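Local coordinates for protein pumilio homolog 23 (Arabidopsis thaliana, PDB 5WZJ) that recognises an 18S rRNA sequence through packed pumilio repeats and, as a sequence-specific RNA-binding protein, probably regulates translation and mRNA stability, at residues K352-Q357 / G361-L366; S365-S370 / Q434-F439. All coordinates share one frame; numbering follows the deposited sequence.

Contact 1 of 2, residues K352-Q357 / G361-L366. With nucleotides of chain B.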
ATOM      1  N   LYS A 352       7.818  -3.329 -25.065  1.00 22.34           N
ATOM      2  CA  LYS A 352       6.624  -3.124 -25.878  1.00 26.00           C
ATOM      3  C   LYS A 352       5.582  -4.192 -25.578  1.00 22.40           C
ATOM      4  O   LYS A 352       4.411  -3.878 -25.337  1.00 24.85           O
ATOM      5  CB  LYS A 352       6.992  -3.135 -27.365  1.00 27.10           C
ATOM      6  CG  LYS A 352       5.834  -2.781 -28.301  1.00 36.74           C
ATOM      7  CD  LYS A 352       6.211  -3.015 -29.774  1.00 44.65           C
ATOM      8  CE  LYS A 352       5.396  -2.136 -30.716  1.00 54.15           C
ATOM      9  NZ  LYS A 352       3.950  -2.094 -30.357  1.00 59.10           N
ATOM     10  N   ASP A 353       5.996  -5.462 -25.601  1.00 22.24           N
ATOM     11  CA  ASP A 353       5.113  -6.563 -25.224  1.00 26.87           C
ATOM     12  C   ASP A 353       4.459  -6.303 -23.876  1.00 28.92           C
ATOM     13  O   ASP A 353       3.238  -6.427 -23.725  1.00 26.73           O
ATOM     14  CB  ASP A 353       5.902  -7.869 -25.163  1.00 29.48           C
ATOM     15  CG  ASP A 353       6.723  -8.119 -26.410  1.00 38.98           C
ATOM     16  OD1 ASP A 353       7.781  -7.475 -26.578  1.00 47.37           O
ATOM     17  OD2 ASP A 353       6.314  -8.976 -27.207  1.00 39.07           O
ATOM     18  N   LEU A 354       5.268  -5.935 -22.882  1.00 26.07           N
ATOM     19  CA  LEU A 354       4.739  -5.736 -21.538  1.00 24.26           C
ATOM     20  C   LEU A 354       3.682  -4.640 -21.519  1.00 27.81           C
ATOM     21  O   LEU A 354       2.620  -4.805 -20.907  1.00 28.94           O
ATOM     22  CB  LEU A 354       5.882  -5.417 -20.573  1.00 20.67           C
ATOM     23  CG  LEU A 354       6.860  -6.568 -20.288  1.00 24.41           C
ATOM     24  CD1 LEU A 354       8.056  -6.088 -19.473  1.00 23.24           C
ATOM     25  CD2 LEU A 354       6.159  -7.702 -19.561  1.00 22.12           C
ATOM     26  N   LEU A 355       3.935  -3.523 -22.211  1.00 26.67           N
ATOM     27  CA  LEU A 355       2.942  -2.451 -22.253  1.00 23.17           C
ATOM     28  C   LEU A 355       1.689  -2.881 -23.010  1.00 29.00           C
ATOM     29  O   LEU A 355       0.569  -2.571 -22.588  1.00 28.36           O
ATOM     30  CB  LEU A 355       3.544  -1.197 -22.880  1.00 27.94           C
ATOM     31  CG  LEU A 355       4.683  -0.537 -22.105  1.00 27.84           C
ATOM     32  CD1 LEU A 355       5.293   0.568 -22.947  1.00 27.78           C
ATOM     33  CD2 LEU A 355       4.190   0.021 -20.772  1.00 25.37           C
ATOM     34  N   GLU A 356       1.860  -3.607 -24.122  1.00 27.75           N
ATOM     35  CA  GLU A 356       0.717  -4.090 -24.893  1.00 28.87           C
ATOM     36  C   GLU A 356      -0.174  -5.005 -24.057  1.00 33.14           C
ATOM     37  O   GLU A 356      -1.405  -4.948 -24.162  1.00 25.36           O
ATOM     38  CB  GLU A 356       1.195  -4.835 -26.145  1.00 27.94           C
ATOM     39  CG  GLU A 356       1.746  -3.940 -27.240  1.00 32.22           C
ATOM     40  CD  GLU A 356       2.410  -4.729 -28.364  1.00 35.29           C
ATOM     41  OE1 GLU A 356       2.577  -5.959 -28.227  1.00 36.56           O
ATOM     42  OE2 GLU A 356       2.776  -4.116 -29.383  1.00 43.20           O
ATOM     43  N   GLN A 357       0.428  -5.856 -23.224  1.00 26.98           N
ATOM     44  CA  GLN A 357      -0.320  -6.863 -22.482  1.00 24.62           C
ATOM     45  C   GLN A 357      -0.762  -6.399 -21.091  1.00 29.84           C
ATOM     46  O   GLN A 357      -1.168  -7.233 -20.276  1.00 27.06           O
ATOM     47  CB  GLN A 357       0.510  -8.139 -22.374  1.00 26.93           C
ATOM     48  CG  GLN A 357       0.923  -8.697 -23.734  1.00 25.59           C
ATOM     49  CD  GLN A 357       1.769  -9.933 -23.609  1.00 29.31           C
ATOM     50  OE1 GLN A 357       1.627 -10.702 -22.657  1.00 31.09           O
ATOM     51  NE2 GLN A 357       2.662 -10.132 -24.559  1.00 27.68           N
ATOM     52  N   GLY A 361       3.311  -2.061 -14.803  1.00 24.38           N
ATOM     53  CA  GLY A 361       3.966  -2.001 -13.506  1.00 21.84           C
ATOM     54  C   GLY A 361       5.332  -2.664 -13.500  1.00 18.06           C
ATOM     55  O   GLY A 361       6.226  -2.253 -12.753  1.00 19.32           O
ATOM     56  N   VAL A 362       5.519  -3.692 -14.329  1.00 17.14           N
ATOM     57  CA  VAL A 362       6.844  -4.299 -14.454  1.00 24.47           C
ATOM     58  C   VAL A 362       7.822  -3.283 -15.027  1.00 22.92           C
ATOM     59  O   VAL A 362       8.941  -3.117 -14.531  1.00 19.96           O
ATOM     60  CB  VAL A 362       6.788  -5.568 -15.327  1.00 24.09           C
ATOM     61  CG1 VAL A 362       8.193  -6.154 -15.501  1.00 19.01           C
ATOM     62  CG2 VAL A 362       5.833  -6.600 -14.731  1.00 23.22           C
ATOM     63  N   VAL A 363       7.403  -2.589 -16.089  1.00 25.62           N
ATOM     64  CA  VAL A 363       8.239  -1.561 -16.703  1.00 21.11           C
ATOM     65  C   VAL A 363       8.544  -0.458 -15.699  1.00 13.89           C
ATOM     66  O   VAL A 363       9.697  -0.047 -15.534  1.00 26.80           O
ATOM     67  CB  VAL A 363       7.554  -1.004 -17.968  1.00 23.31           C
ATOM     68  CG1 VAL A 363       8.378   0.130 -18.561  1.00 21.44           C
ATOM     69  CG2 VAL A 363       7.374  -2.107 -18.994  1.00 23.82           C
ATOM     70  N   ALA A 364       7.507   0.032 -15.010  1.00 17.64           N
ATOM     71  CA  ALA A 364       7.697   1.066 -13.995  1.00 19.21           C
ATOM     72  C   ALA A 364       8.695   0.631 -12.929  1.00 22.53           C
ATOM     73  O   ALA A 364       9.537   1.422 -12.493  1.00 19.27           O
ATOM     74  CB  ALA A 364       6.351   1.405 -13.340  1.00 14.44           C
ATOM     75  N   SER A 365       8.607  -0.621 -12.478  1.00 23.76           N
ATOM     76  CA  SER A 365       9.520  -1.070 -11.433  1.00 20.29           C
ATOM     77  C   SER A 365      10.958  -1.078 -11.928  1.00 17.18           C
ATOM     78  O   SER A 365      11.871  -0.686 -11.195  1.00 22.54           O
ATOM     79  CB  SER A 365       9.117  -2.464 -10.934  1.00 22.68           C
ATOM     80  OG  SER A 365       7.817  -2.438 -10.364  1.00 28.62           O
ATOM     81  N   LEU A 366      11.187  -1.550 -13.154  1.00 16.61           N
ATOM     82  CA  LEU A 366      12.558  -1.627 -13.654  1.00 21.40           C
ATOM     83  C   LEU A 366      13.155  -0.237 -13.827  1.00 24.95           C
ATOM     84  O   LEU A 366      14.303   0.012 -13.431  1.00 25.85           O
ATOM     85  CB  LEU A 366      12.595  -2.405 -14.970  1.00 21.14           C
ATOM     86  CG  LEU A 366      13.987  -2.794 -15.455  1.00 20.50           C
ATOM     87  CD1 LEU A 366      14.683  -3.693 -14.433  1.00 20.86           C
ATOM     88  CD2 LEU A 366      13.932  -3.476 -16.829  1.00 21.20           C
TER
ATOM     89  P     U B   6      -4.670  -1.331 -13.890  1.00 27.90           P
ATOM     90  OP1   U B   6      -4.147  -1.113 -15.261  1.00 32.39           O
ATOM     91  OP2   U B   6      -5.705  -0.434 -13.344  1.00 29.17           O
ATOM     92  O5'   U B   6      -5.226  -2.816 -13.759  1.00 28.20           O
ATOM     93  C5'   U B   6      -5.843  -3.497 -14.841  1.00 24.19           C
ATOM     94  C4'   U B   6      -5.576  -4.979 -14.754  1.00 27.37           C
ATOM     95  O4'   U B   6      -4.200  -5.226 -15.151  1.00 27.55           O
ATOM     96  C3'   U B   6      -5.731  -5.574 -13.349  1.00 23.01           C
ATOM     97  O3'   U B   6      -6.257  -6.901 -13.428  1.00 29.10           O
ATOM     98  C2'   U B   6      -4.292  -5.612 -12.830  1.00 23.37           C
ATOM     99  O2'   U B   6      -4.052  -6.596 -11.846  1.00 22.31           O
ATOM    100  C1'   U B   6      -3.509  -5.900 -14.110  1.00 27.31           C
ATOM    101  N1    U B   6      -2.115  -5.419 -14.107  1.00 25.79           N
ATOM    102  C2    U B   6      -1.102  -6.364 -14.058  1.00 24.05           C
ATOM    103  O2    U B   6      -1.322  -7.568 -13.997  1.00 25.46           O
ATOM    104  N3    U B   6       0.175  -5.853 -14.077  1.00 22.45           N
ATOM    105  C4    U B   6       0.536  -4.521 -14.156  1.00 20.00           C
ATOM    106  O4    U B   6       1.733  -4.207 -14.175  1.00 19.11           O
ATOM    107  C5    U B   6      -0.568  -3.607 -14.209  1.00 19.59           C
ATOM    108  C6    U B   6      -1.826  -4.072 -14.178  1.00 19.70           C
TER

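Contact 2 of 2, residues S365-S370 / Q434-F439. With nucleotides of chain B.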
ATOM      1  N   SER A 365       8.607  -0.621 -12.478  1.00 23.76           N
ATOM      2  CA  SER A 365       9.520  -1.070 -11.433  1.00 20.29           C
ATOM      3  C   SER A 365      10.958  -1.078 -11.928  1.00 17.18           C
ATOM      4  O   SER A 365      11.871  -0.686 -11.195  1.00 22.54           O
ATOM      5  CB  SER A 365       9.117  -2.464 -10.934  1.00 22.68           C
ATOM      6  OG  SER A 365       7.817  -2.438 -10.364  1.00 28.62           O
ATOM      7  N   LEU A 366      11.187  -1.550 -13.154  1.00 16.61           N
ATOM      8  CA  LEU A 366      12.558  -1.627 -13.654  1.00 21.40           C
ATOM      9  C   LEU A 366      13.155  -0.237 -13.827  1.00 24.95           C
ATOM     10  O   LEU A 366      14.303   0.012 -13.431  1.00 25.85           O
ATOM     11  CB  LEU A 366      12.595  -2.405 -14.970  1.00 21.14           C
ATOM     12  CG  LEU A 366      13.987  -2.794 -15.455  1.00 20.50           C
ATOM     13  CD1 LEU A 366      14.683  -3.693 -14.433  1.00 20.86           C
ATOM     14  CD2 LEU A 366      13.932  -3.476 -16.829  1.00 21.20           C
ATOM     15  N   ILE A 367      12.379   0.687 -14.380  1.00 25.10           N
ATOM     16  CA  ILE A 367      12.855   2.057 -14.540  1.00 26.83           C
ATOM     17  C   ILE A 367      13.176   2.676 -13.184  1.00 26.29           C
ATOM     18  O   ILE A 367      14.213   3.329 -13.013  1.00 27.03           O
ATOM     19  CB  ILE A 367      11.817   2.887 -15.315  1.00 26.91           C
ATOM     20  CG1 ILE A 367      11.687   2.349 -16.749  1.00 27.51           C
ATOM     21  CG2 ILE A 367      12.207   4.356 -15.309  1.00 24.94           C
ATOM     22  CD1 ILE A 367      10.568   2.978 -17.534  1.00 34.33           C
ATOM     23  N   ALA A 368      12.309   2.461 -12.192  1.00 25.10           N
ATOM     24  CA  ALA A 368      12.519   3.081 -10.887  1.00 21.93           C
ATOM     25  C   ALA A 368      13.771   2.544 -10.204  1.00 28.82           C
ATOM     26  O   ALA A 368      14.500   3.298  -9.548  1.00 33.83           O
ATOM     27  CB  ALA A 368      11.295   2.862  -9.997  1.00 27.11           C
ATOM     28  N   VAL A 369      14.036   1.242 -10.335  1.00 23.14           N
ATOM     29  CA  VAL A 369      15.189   0.676  -9.648  1.00 27.15           C
ATOM     30  C   VAL A 369      16.494   1.009 -10.364  1.00 26.53           C
ATOM     31  O   VAL A 369      17.548   1.024  -9.720  1.00 25.93           O
ATOM     32  CB  VAL A 369      15.031  -0.843  -9.465  1.00 22.68           C
ATOM     33  CG1 VAL A 369      15.439  -1.590 -10.728  1.00 19.36           C
ATOM     34  CG2 VAL A 369      15.845  -1.313  -8.268  1.00 22.74           C
ATOM     35  N   SER A 370      16.468   1.272 -11.679  1.00 25.59           N
ATOM     36  CA  SER A 370      17.673   1.785 -12.329  1.00 26.52           C
ATOM     37  C   SER A 370      18.117   3.080 -11.667  1.00 27.04           C
ATOM     38  O   SER A 370      19.311   3.295 -11.415  1.00 29.03           O
ATOM     39  CB  SER A 370      17.428   2.007 -13.825  1.00 25.31           C
ATOM     40  OG  SER A 370      16.948   3.312 -14.075  1.00 32.39           O
ATOM     41  N   GLN A 434       6.283  10.255 -13.507  1.00 16.37           N
ATOM     42  CA  GLN A 434       6.788  10.852 -12.274  1.00 19.29           C
ATOM     43  C   GLN A 434       8.186  10.348 -11.965  1.00 17.28           C
ATOM     44  O   GLN A 434       9.049  11.117 -11.525  1.00 20.61           O
ATOM     45  CB  GLN A 434       5.832  10.547 -11.110  1.00 18.42           C
ATOM     46  CG  GLN A 434       4.501  11.299 -11.227  1.00 20.90           C
ATOM     47  CD  GLN A 434       3.444  10.743 -10.318  1.00 22.85           C
ATOM     48  OE1 GLN A 434       3.577  10.792  -9.100  1.00 20.07           O
ATOM     49  NE2 GLN A 434       2.388  10.206 -10.900  1.00 19.30           N
ATOM     50  N   GLY A 435       8.427   9.052 -12.184  1.00 20.87           N
ATOM     51  CA  GLY A 435       9.765   8.517 -11.982  1.00 18.42           C
ATOM     52  C   GLY A 435      10.747   9.008 -13.033  1.00 20.67           C
ATOM     53  O   GLY A 435      11.905   9.297 -12.720  1.00 21.03           O
ATOM     54  N   ILE A 436      10.297   9.099 -14.293  1.00 20.34           N
ATOM     55  CA  ILE A 436      11.138   9.617 -15.377  1.00 20.32           C
ATOM     56  C   ILE A 436      11.717  10.974 -14.996  1.00 13.36           C
ATOM     57  O   ILE A 436      12.919  11.226 -15.153  1.00 18.95           O
ATOM     58  CB  ILE A 436      10.331   9.694 -16.690  1.00 21.83           C
ATOM     59  CG1 ILE A 436      10.127   8.290 -17.273  1.00 21.75           C
ATOM     60  CG2 ILE A 436      10.995  10.642 -17.720  1.00 20.55           C
ATOM     61  CD1 ILE A 436      11.381   7.712 -17.888  1.00 22.03           C
ATOM     62  N   PHE A 437      10.882  11.861 -14.466  1.00 14.60           N
ATOM     63  CA  PHE A 437      11.350  13.219 -14.232  1.00 19.68           C
ATOM     64  C   PHE A 437      12.221  13.343 -12.991  1.00 24.79           C
ATOM     65  O   PHE A 437      12.667  14.450 -12.670  1.00 20.50           O
ATOM     66  CB  PHE A 437      10.160  14.190 -14.196  1.00 20.25           C
ATOM     67  CG  PHE A 437       9.617  14.476 -15.574  1.00 19.35           C
ATOM     68  CD1 PHE A 437      10.433  15.083 -16.525  1.00 20.37           C
ATOM     69  CD2 PHE A 437       8.340  14.071 -15.948  1.00 20.14           C
ATOM     70  CE1 PHE A 437       9.978  15.313 -17.824  1.00 18.33           C
ATOM     71  CE2 PHE A 437       7.867  14.301 -17.248  1.00 20.51           C
ATOM     72  CZ  PHE A 437       8.689  14.919 -18.185  1.00 18.29           C
ATOM     73  N   LYS A 438      12.526  12.235 -12.322  1.00 23.75           N
ATOM     74  CA  LYS A 438      13.538  12.250 -11.280  1.00 24.94           C
ATOM     75  C   LYS A 438      14.928  11.901 -11.800  1.00 22.92           C
ATOM     76  O   LYS A 438      15.908  12.124 -11.081  1.00 22.08           O
ATOM     77  CB  LYS A 438      13.121  11.309 -10.141  1.00 27.48           C
ATOM     78  CG  LYS A 438      11.980  11.895  -9.299  1.00 28.95           C
ATOM     79  CD  LYS A 438      11.388  10.876  -8.342  1.00 35.52           C
ATOM     80  CE  LYS A 438      12.422  10.387  -7.350  1.00 40.88           C
ATOM     81  NZ  LYS A 438      11.956   9.159  -6.639  1.00 39.99           N
ATOM     82  N   PHE A 439      15.049  11.385 -13.027  1.00 20.03           N
ATOM     83  CA  PHE A 439      16.369  11.195 -13.624  1.00 21.59           C
ATOM     84  C   PHE A 439      17.046  12.544 -13.888  1.00 20.92           C
ATOM     85  O   PHE A 439      16.394  13.584 -14.034  1.00 22.38           O
ATOM     86  CB  PHE A 439      16.277  10.421 -14.946  1.00 19.45           C
ATOM     87  CG  PHE A 439      15.954   8.950 -14.793  1.00 24.27           C
ATOM     88  CD1 PHE A 439      16.947   8.029 -14.481  1.00 24.99           C
ATOM     89  CD2 PHE A 439      14.660   8.488 -14.988  1.00 25.91           C
ATOM     90  CE1 PHE A 439      16.654   6.675 -14.356  1.00 22.28           C
ATOM     91  CE2 PHE A 439      14.360   7.133 -14.868  1.00 28.96           C
ATOM     92  CZ  PHE A 439      15.357   6.226 -14.555  1.00 26.06           C
TER
ATOM     93  P     A B   3      -6.448  10.963  -3.478  1.00 40.82           P
ATOM     94  OP1   A B   3      -7.710  10.383  -2.937  1.00 44.22           O
ATOM     95  OP2   A B   3      -5.155  10.725  -2.788  1.00 36.13           O
ATOM     96  O5'   A B   3      -6.320  10.471  -4.989  1.00 37.81           O
ATOM     97  C5'   A B   3      -7.379  10.670  -5.919  1.00 35.63           C
ATOM     98  C4'   A B   3      -6.987  10.204  -7.302  1.00 37.22           C
ATOM     99  O4'   A B   3      -5.916  11.040  -7.810  1.00 37.26           O
ATOM    100  C3'   A B   3      -6.434   8.784  -7.403  1.00 33.29           C
ATOM    101  O3'   A B   3      -7.458   7.806  -7.469  1.00 35.99           O
ATOM    102  C2'   A B   3      -5.560   8.841  -8.656  1.00 33.31           C
ATOM    103  O2'   A B   3      -6.339   8.714  -9.839  1.00 35.30           O
ATOM    104  C1'   A B   3      -5.026  10.271  -8.591  1.00 28.18           C
ATOM    105  N9    A B   3      -3.683  10.355  -7.993  1.00 24.13           N
ATOM    106  C8    A B   3      -3.336  10.905  -6.778  1.00 28.91           C
ATOM    107  N7    A B   3      -2.039  10.859  -6.543  1.00 30.69           N
ATOM    108  C5    A B   3      -1.510  10.251  -7.690  1.00 28.28           C
ATOM    109  C6    A B   3      -0.204   9.910  -8.081  1.00 27.76           C
ATOM    110  N6    A B   3       0.872  10.135  -7.323  1.00 28.58           N
ATOM    111  N1    A B   3      -0.029   9.322  -9.292  1.00 27.55           N
ATOM    112  C2    A B   3      -1.094   9.084 -10.059  1.00 28.24           C
ATOM    113  N3    A B   3      -2.372   9.359  -9.800  1.00 29.28           N
ATOM    114  C4    A B   3      -2.512   9.941  -8.592  1.00 25.70           C
TER

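Contact 1 of 2, residues K352-Q357 / G361-L366
L354 meets the two valines V362 and V363 in a small joint between two consecutive helices, made by apolar side chains within the right-handed superhelix of pumilio repeats. The leucine touches in two places. Its CB lies against CG2 of V363 at 4.0 Å, and its CD1 meets CG1 of V362, also at 4.0 Å; this CD1 is nearly equidistant from CG1 of V362 and CG2 of V363, the second lying 4.1 Å away, so the methyl end is shared by the pair of valines rather than resting on one of them. The side chains of L354 and V362 cross at about a right angle. In V363, CG1 stands anti to the backbone N (chi1 176°), which puts CG2 beside that N and turned to the facing helix; CD2 of L355 reaches the same CG2 methyl at 4.2 Å.

One residue before the valines, the second helix meets RNA. The backbone N of G361 donates to O4 of U6 of chain B at 2.7 Å, a bent bond with an N-H...O angle of 135°. The missing side chain matters here, since a CB on G361 would come within 2.7 Å of that O4. The carbonyl oxygen of G361 is itself gripped twice, by N and OG of S365, which approach from opposite faces of its plane; OG stands 2.9 Å away.

The axes of the short helical segments 352-356 and 361-366 differ by 133° in direction and approach to 9.5 Å. L354 and V362 also pack on helix 314-318, V362 and S365 lean on helix 323-332, and L355 rests against helix 377-388.

Contact 2 of 2, residues S365-S370 / Q434-F439
I367 presents its CG2 methyl to the rim of the F439 ring, in the plane of the ring rather than over a face, and the two side chains cross at about a right angle. This joins two helical layers of the pumilio superhelix, the right-handed, half-donut stack that carries RNA. The methyl stands anti to the backbone N of I367 and lies 3.5 Å from CE2 of F439. The same methyl also meets CD1 of I436 at 4.3 Å, so one branch touches both the ring and the last residue of helix 427-436. A type I turn from I436 to F439 brings the phenylalanine back to the isoleucine.

The same helix reads RNA through Q434, extended beyond CG. Its NE2 donates almost straight to N1 of A3 of chain B (3.0 Å, 170°), while OE1 accepts a weak, bent bond from N6 at 3.3 Å. The amide thus addresses the Watson-Crick edge of adenine, as in classical PUF repeats. A leucine in its place would probably leave N1 and N6 of the base without these mates and blur the selection of adenine.

Q371 of helix 360-373 donates through NE2 to G435 O. One residue earlier, the hydroxyl of S370 hydrogen-bonds I367 O at 2.9 Å, with its OG at the ring edge, 3.4 Å from CZ of F439.

In the fold
Followed from the N terminus, the chain first makes contact 1: helix 351-356 ends, three residues separate the two segments, and helix 360-373 turns back against it, closing a very short loop. Contact 2 begins where contact 1 ends, on shared residues S365 and L366, and closes a far longer loop of 63 residues, about half of them helical, that includes helix 377-388 and returns through helix 427-436. The loops therefore follow one another, neither nested nor crossing. Helix 360-373 is the common strut, with the contact centres about 13 Å apart. It joins the preceding short helix to helix 427-436, while U6 and A3 of chain B meet G361 and Q434.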